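Local coordinates for protein heme oxygenase 1 (Synechocystis sp., PDB 1WE1) that opens the heme ring with the help of a reductase and oxygen, giving biliverdin, carbon monoxide and free iron, at residues K14-M19 with E191-F196; F48-M53 with L74-S79. One frame throughout, in Å; residues are numbered along the deposited sequence.

From the N terminus, the chain first meets 14-19, on the short helix that carries the iron ligand, but the partner of this segment comes far later, at 191-196 on helix 182-205. Interaction 1 therefore closes a loop of 171 residues, and most of the helical fold lies within it. Interaction 2 falls inside that span: helix 36-59 supplies 48-53, and after only 20 residues 74-79 returns to it at the start of helix 77-88. The loops nest and do not cross. The centres of the two interactions are about 20 Å apart, on opposite sides of the chain's centre: interaction 1 joins two helices beside the heme, while interaction 2 ties consecutive long helices together.

Interaction 1: residues K14-M19 with E191-F196; sequences KKSHSM and EANDAF. With HEM (protoporphyrin IX containing Fe), chain H.
His17 and Phe196 meet on the proximal side of the heme in the all-helical heme oxygenase fold, with Phe196 CE2 3.4 Å from His17 CA. Neither ring lies over the other's face; their planes are inclined at 58°. With chi1 at -168° the imidazole swings out opposite the backbone N, toward the metal, and His17 NE2 is the axial ligand, 2.0 Å from the heme iron, which also binds a water. Heme methyl CMB lies over one face of Phe196. Serine is small enough for Ser16 CB to lie 3.9 Å from Phe196 CG, between helix segments that run almost parallel, at 2°, with axes 9.6 Å apart.

Farther out, His17 ND1 is hydrogen-bonded to Glu21, which would limit rotation of the imidazole. Ser16 OG lies 2.8 Å from Asn193 OD1, at hydrogen-bonding distance, and a water bridges Ser16 OG and Asn193 O. Asparagine suits this place because its amide serves two ways: Asn193 ND2 bonds to Gly12 O, while OD1 takes a proton from a second water. That water in turn accepts from the backbone, 3.0 Å from Ser16 N.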
loop_
_atom_site.group_PDB
_atom_site.type_symbol
_atom_site.label_atom_id
_atom_site.label_comp_id
_atom_site.label_asym_id
_atom_site.label_seq_id
_atom_site.Cartn_x
_atom_site.Cartn_y
_atom_site.Cartn_z
ATOM N N LYS A 14 -6.008 11.323 -9.583
ATOM C CA LYS A 14 -4.921 11.749 -10.456
ATOM C C LYS A 14 -3.972 12.678 -9.697
ATOM O O LYS A 14 -2.784 12.400 -9.583
ATOM C CB LYS A 14 -5.481 12.457 -11.692
ATOM N N LYS A 15 -4.509 13.775 -9.176
ATOM C CA LYS A 15 -3.722 14.749 -8.425
ATOM C C LYS A 15 -2.938 14.113 -7.268
ATOM O O LYS A 15 -1.718 14.241 -7.191
ATOM C CB LYS A 15 -4.649 15.826 -7.870
ATOM C CG LYS A 15 -3.964 16.889 -7.035
ATOM C CD LYS A 15 -3.158 17.820 -7.913
ATOM C CE LYS A 15 -2.569 18.969 -7.117
ATOM N NZ LYS A 15 -1.815 19.891 -8.015
ATOM N N SER A 16 -3.644 13.436 -6.368
ATOM C CA SER A 16 -3.000 12.811 -5.225
ATOM C C SER A 16 -1.836 11.900 -5.570
ATOM O O SER A 16 -0.791 11.977 -4.940
ATOM C CB SER A 16 -4.017 12.028 -4.401
ATOM O OG SER A 16 -4.791 12.899 -3.601
ATOM N N HIS A 17 -2.012 11.031 -6.558
ATOM C CA HIS A 17 -0.945 10.121 -6.955
ATOM C C HIS A 17 0.270 10.929 -7.389
ATOM O O HIS A 17 1.414 10.536 -7.154
ATOM C CB HIS A 17 -1.408 9.226 -8.099
ATOM C CG HIS A 17 -0.495 8.073 -8.373
ATOM N ND1 HIS A 17 0.718 8.218 -9.011
ATOM C CD2 HIS A 17 -0.640 6.747 -8.134
ATOM C CE1 HIS A 17 1.274 7.029 -9.163
ATOM N NE2 HIS A 17 0.470 6.120 -8.641
ATOM N N SER A 18 0.009 12.063 -8.021
ATOM C CA SER A 18 1.066 12.953 -8.475
ATOM C C SER A 18 1.844 13.529 -7.274
ATOM O O SER A 18 3.072 13.616 -7.310
ATOM C CB SER A 18 0.459 14.079 -9.315
ATOM O OG SER A 18 1.348 15.178 -9.401
ATOM N N MET A 19 1.130 13.915 -6.216
ATOM C CA MET A 19 1.777 14.452 -5.021
ATOM C C MET A 19 2.579 13.344 -4.345
ATOM O O MET A 19 3.639 13.582 -3.773
ATOM C CB MET A 19 0.738 14.984 -4.042
ATOM C CG MET A 19 0.045 16.256 -4.481
ATOM S SD MET A 19 -1.507 16.472 -3.559
ATOM C CE MET A 19 -0.899 16.860 -1.885
ATOM N N GLU A 191 -12.716 9.232 0.003
ATOM C CA GLU A 191 -11.995 8.393 0.955
ATOM C C GLU A 191 -10.653 7.936 0.361
ATOM O O GLU A 191 -9.652 7.824 1.071
ATOM C CB GLU A 191 -12.851 7.179 1.337
ATOM C CG GLU A 191 -12.247 6.292 2.427
ATOM C CD GLU A 191 -12.140 6.985 3.774
ATOM O OE1 GLU A 191 -11.605 6.376 4.720
ATOM O OE2 GLU A 191 -12.591 8.134 3.895
ATOM N N ALA A 192 -10.638 7.682 -0.944
ATOM C CA ALA A 192 -9.423 7.255 -1.617
ATOM C C ALA A 192 -8.348 8.345 -1.497
ATOM O O ALA A 192 -7.189 8.054 -1.195
ATOM C CB ALA A 192 -9.716 6.958 -3.077
ATOM N N ASN A 193 -8.734 9.593 -1.742
ATOM C CA ASN A 193 -7.795 10.700 -1.631
ATOM C C ASN A 193 -7.331 10.831 -0.175
ATOM O O ASN A 193 -6.245 11.358 0.104
ATOM C CB ASN A 193 -8.439 12.007 -2.111
ATOM C CG ASN A 193 -8.476 12.115 -3.625
ATOM O OD1 ASN A 193 -7.435 12.247 -4.274
ATOM N ND2 ASN A 193 -9.676 12.051 -4.197
ATOM N N ASP A 194 -8.154 10.346 0.750
ATOM C CA ASP A 194 -7.797 10.385 2.162
ATOM C C ASP A 194 -6.684 9.361 2.400
ATOM O O ASP A 194 -5.660 9.676 3.012
ATOM C CB ASP A 194 -9.005 10.039 3.046
ATOM C CG ASP A 194 -9.837 11.257 3.417
ATOM O OD1 ASP A 194 -10.305 11.974 2.508
ATOM O OD2 ASP A 194 -10.028 11.498 4.630
ATOM N N ALA A 195 -6.895 8.141 1.908
ATOM C CA ALA A 195 -5.918 7.074 2.062
ATOM C C ALA A 195 -4.578 7.488 1.471
ATOM O O ALA A 195 -3.537 7.258 2.074
ATOM C CB ALA A 195 -6.414 5.801 1.397
ATOM N N PHE A 196 -4.597 8.100 0.294
ATOM C CA PHE A 196 -3.352 8.536 -0.312
ATOM C C PHE A 196 -2.592 9.418 0.675
ATOM O O PHE A 196 -1.393 9.240 0.886
ATOM C CB PHE A 196 -3.601 9.345 -1.588
ATOM C CG PHE A 196 -3.547 8.538 -2.842
ATOM C CD1 PHE A 196 -4.626 7.748 -3.231
ATOM C CD2 PHE A 196 -2.424 8.580 -3.659
ATOM C CE1 PHE A 196 -4.582 7.016 -4.414
ATOM C CE2 PHE A 196 -2.374 7.847 -4.843
ATOM C CZ PHE A 196 -3.457 7.066 -5.217
HETATM C CHA HEM H . -1.243 3.399 -10.584
HETATM C CHB HEM H . -1.684 3.758 -5.780
HETATM C CHC HEM H . 2.747 5.736 -5.689
HETATM C CHD HEM H . 3.566 3.907 -10.048
HETATM C C1A HEM H . -1.842 3.439 -9.306
HETATM C C2A HEM H . -3.239 3.178 -8.996
HETATM C C3A HEM H . -3.374 3.328 -7.643
HETATM C C4A HEM H . -2.027 3.614 -7.126
HETATM C CMA HEM H . -4.610 3.211 -6.804
HETATM C CAA HEM H . -4.311 2.757 -9.989
HETATM C CBA HEM H . -4.869 3.887 -10.888
HETATM C CGA HEM H . -5.881 3.475 -11.791
HETATM O O1A HEM H . -7.095 3.757 -11.444
HETATM O O2A HEM H . -5.649 2.868 -12.856
HETATM C C1B HEM H . -0.509 4.374 -5.319
HETATM C C2B HEM H . -0.292 4.831 -3.948
HETATM C C3B HEM H . 0.976 5.334 -3.906
HETATM C C4B HEM H . 1.493 5.254 -5.271
HETATM C CMB HEM H . -1.305 4.710 -2.837
HETATM C CAB HEM H . 1.770 5.832 -2.713
HETATM C CBB HEM H . 1.183 7.101 -2.040
HETATM C C1C HEM H . 3.401 5.343 -6.830
HETATM C C2C HEM H . 4.821 5.513 -7.099
HETATM C C3C HEM H . 4.973 5.212 -8.405
HETATM C C4C HEM H . 3.754 4.573 -8.844
HETATM C CMC HEM H . 5.853 5.941 -6.073
HETATM C CAC HEM H . 6.190 5.504 -9.285
HETATM C CBC HEM H . 7.195 4.317 -9.257
HETATM C C1D HEM H . 2.308 3.574 -10.606
HETATM C C2D HEM H . 2.119 3.085 -11.970
HETATM C C3D HEM H . 0.781 2.899 -12.106
HETATM C C4D HEM H . 0.146 3.334 -10.837
HETATM C CMD HEM H . 3.246 2.885 -12.932
HETATM C CAD HEM H . -0.013 2.369 -13.276
HETATM C CBD HEM H . -0.597 3.535 -14.192
HETATM C CGD HEM H . -1.563 3.077 -15.119
HETATM O O1D HEM H . -2.461 2.228 -14.755
HETATM O O2D HEM H . -1.559 3.500 -16.311
HETATM N NA HEM H . -1.129 3.721 -8.165
HETATM N NB HEM H . 0.587 4.628 -6.112
HETATM N NC HEM H . 2.759 4.714 -7.911
HETATM N ND HEM H . 1.092 3.673 -9.934
HETATM FE FE HEM H . 0.817 4.192 -8.046
HETATM O O HOH W 1 -4.412 13.034 -1.129
HETATM O O HOH W 2 -6.625 13.863 -6.617
HETATM O O HOH W 3 1.119 2.479 -7.583
#

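Interaction 2: residues F48-M53 with L74-S79; sequences FVYSAM and LNRKQS
Tyr50 and Arg76 run alongside each other in the same direction, the aliphatic base of the arginine resting on one face of the phenol ring. Arg76 CB makes a CH-pi contact 3.9 Å from the ring centroid and 24° off the ring normal, and Arg76 CG follows at 3.6 Å from Tyr50 CE1. The guanidinium takes no part in this CH-pi contact; its plane stands 76° from the ring, and bends at chi2 (-63°) and chi3 turn it back onto its own chain. There Arg76 NE donates to Leu74 O at 2.8 Å, and Arg76 NH2 to Asn75 O at 3.1 Å, from above that carbonyl's plane. Arg76 NH1 bonds to the carbonyls of Phe155 and Glu157, and the group has a cation-pi contact with Phe158. An arginine fits because it offers methylenes to a ring and several N-H groups to backbone oxygens. A leucine here would probably keep some cover on Tyr50 but leave these carbonyls without their donors, Phe158 without its cation and the turn before helix 77-88 less firmly held.

Next to this pair, Lys77 stretches out past Ser51, a serine small enough to let the long lysine chain lie against it. Lys77 CE is 3.2 Å and Lys77 CG 3.4 Å from Ser51 OG; the hydroxyl itself is hydrogen-bonded to Tyr47 O, one turn back.

Glu54, a turn farther along helix 36-59, receives the backbone N-H groups of Arg76 and Lys77, fastening the start of helix 77-88. Phe155 meets the Tyr50 ring at a steep angle. The phenol OH reaches Arg127 and Asp131, consistent with the polar network beside the distal heme pocket in related heme oxygenases, so the contact joins helices 36-59 and 77-88 against helix 120-146.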
loop_
_atom_site.group_PDB
_atom_site.type_symbol
_atom_site.label_atom_id
_atom_site.label_comp_id
_atom_site.label_asym_id
_atom_site.label_seq_id
_atom_site.Cartn_x
_atom_site.Cartn_y
_atom_site.Cartn_z
ATOM N N PHE A 48 0.902 -3.685 9.289
ATOM C CA PHE A 48 -0.259 -3.508 10.165
ATOM C C PHE A 48 -1.499 -3.036 9.409
ATOM O O PHE A 48 -2.615 -3.455 9.707
ATOM C CB PHE A 48 0.058 -2.518 11.290
ATOM C CG PHE A 48 1.180 -2.968 12.186
ATOM C CD1 PHE A 48 2.459 -2.438 12.045
ATOM C CD2 PHE A 48 0.966 -3.961 13.144
ATOM C CE1 PHE A 48 3.509 -2.889 12.842
ATOM C CE2 PHE A 48 2.011 -4.424 13.949
ATOM C CZ PHE A 48 3.288 -3.887 13.797
ATOM N N VAL A 49 -1.300 -2.170 8.425
ATOM C CA VAL A 49 -2.426 -1.671 7.662
ATOM C C VAL A 49 -3.085 -2.793 6.886
ATOM O O VAL A 49 -4.304 -2.927 6.905
ATOM C CB VAL A 49 -1.995 -0.578 6.686
ATOM C CG1 VAL A 49 -3.213 -0.115 5.869
ATOM C CG2 VAL A 49 -1.368 0.591 7.458
ATOM N N TYR A 50 -2.290 -3.605 6.194
ATOM C CA TYR A 50 -2.858 -4.715 5.432
ATOM C C TYR A 50 -3.493 -5.730 6.350
ATOM O O TYR A 50 -4.510 -6.312 6.010
ATOM C CB TYR A 50 -1.800 -5.390 4.569
ATOM C CG TYR A 50 -1.521 -4.642 3.293
ATOM C CD1 TYR A 50 -2.273 -4.885 2.132
ATOM C CD2 TYR A 50 -0.512 -3.681 3.238
ATOM C CE1 TYR A 50 -2.011 -4.181 0.944
ATOM C CE2 TYR A 50 -0.244 -2.978 2.056
ATOM C CZ TYR A 50 -0.990 -3.234 0.922
ATOM O OH TYR A 50 -0.690 -2.560 -0.234
ATOM N N SER A 51 -2.906 -5.943 7.522
ATOM C CA SER A 51 -3.492 -6.900 8.452
ATOM C C SER A 51 -4.909 -6.450 8.766
ATOM O O SER A 51 -5.854 -7.225 8.621
ATOM C CB SER A 51 -2.680 -6.990 9.745
ATOM O OG SER A 51 -1.425 -7.599 9.507
ATOM N N ALA A 52 -5.041 -5.190 9.184
ATOM C CA ALA A 52 -6.337 -4.596 9.528
ATOM C C ALA A 52 -7.347 -4.744 8.392
ATOM O O ALA A 52 -8.443 -5.261 8.578
ATOM C CB ALA A 52 -6.159 -3.121 9.861
ATOM N N MET A 53 -6.947 -4.289 7.212
ATOM C CA MET A 53 -7.778 -4.337 6.021
ATOM C C MET A 53 -8.188 -5.752 5.615
ATOM O O MET A 53 -9.349 -6.001 5.331
ATOM C CB MET A 53 -7.023 -3.642 4.893
ATOM C CG MET A 53 -7.699 -3.585 3.556
ATOM S SD MET A 53 -6.844 -2.340 2.559
ATOM C CE MET A 53 -5.101 -2.849 2.731
ATOM N N LEU A 74 -5.338 -11.224 -3.418
ATOM C CA LEU A 74 -4.600 -9.980 -3.293
ATOM C C LEU A 74 -3.873 -9.881 -1.956
ATOM O O LEU A 74 -2.829 -9.235 -1.870
ATOM C CB LEU A 74 -5.539 -8.778 -3.451
ATOM C CG LEU A 74 -6.159 -8.587 -4.838
ATOM C CD1 LEU A 74 -7.151 -7.411 -4.814
ATOM C CD2 LEU A 74 -5.059 -8.356 -5.865
ATOM N N ASN A 75 -4.414 -10.530 -0.923
ATOM C CA ASN A 75 -3.820 -10.481 0.421
ATOM C C ASN A 75 -2.283 -10.357 0.487
ATOM O O ASN A 75 -1.538 -11.216 0.013
ATOM C CB ASN A 75 -4.302 -11.682 1.255
ATOM C CG ASN A 75 -5.789 -11.579 1.623
ATOM O OD1 ASN A 75 -6.328 -12.416 2.347
ATOM N ND2 ASN A 75 -6.452 -10.551 1.116
ATOM N N ARG A 76 -1.828 -9.262 1.087
ATOM C CA ARG A 76 -0.404 -8.974 1.217
ATOM C C ARG A 76 0.177 -9.275 2.611
ATOM O O ARG A 76 1.390 -9.313 2.774
ATOM C CB ARG A 76 -0.132 -7.489 0.896
ATOM C CG ARG A 76 -0.449 -7.014 -0.526
ATOM C CD ARG A 76 0.399 -7.711 -1.599
ATOM N NE ARG A 76 0.015 -9.111 -1.757
ATOM C CZ ARG A 76 0.735 -10.025 -2.400
ATOM N NH1 ARG A 76 1.895 -9.697 -2.958
ATOM N NH2 ARG A 76 0.298 -11.274 -2.481
ATOM N N LYS A 77 -0.666 -9.496 3.613
ATOM C CA LYS A 77 -0.139 -9.716 4.955
ATOM C C LYS A 77 1.019 -10.718 5.058
ATOM O O LYS A 77 2.101 -10.370 5.544
ATOM C CB LYS A 77 -1.249 -10.128 5.919
ATOM C CG LYS A 77 -0.762 -10.139 7.352
ATOM C CD LYS A 77 -1.746 -10.818 8.271
ATOM C CE LYS A 77 -1.226 -10.837 9.702
ATOM N NZ LYS A 77 -2.198 -11.559 10.577
ATOM N N GLN A 78 0.789 -11.950 4.608
ATOM C CA GLN A 78 1.809 -12.997 4.659
ATOM C C GLN A 78 3.107 -12.639 3.922
ATOM O O GLN A 78 4.201 -12.824 4.460
ATOM C CB GLN A 78 1.251 -14.308 4.094
ATOM C CG GLN A 78 0.077 -14.901 4.875
ATOM C CD GLN A 78 -1.125 -13.959 4.967
ATOM O OE1 GLN A 78 -1.435 -13.213 4.022
ATOM N NE2 GLN A 78 -1.819 -14.002 6.103
ATOM N N SER A 79 2.993 -12.134 2.698
ATOM C CA SER A 79 4.177 -11.772 1.928
ATOM C C SER A 79 4.957 -10.688 2.658
ATOM O O SER A 79 6.186 -10.660 2.615
ATOM C CB SER A 79 3.785 -11.281 0.523
ATOM O OG SER A 79 3.289 -9.948 0.538
#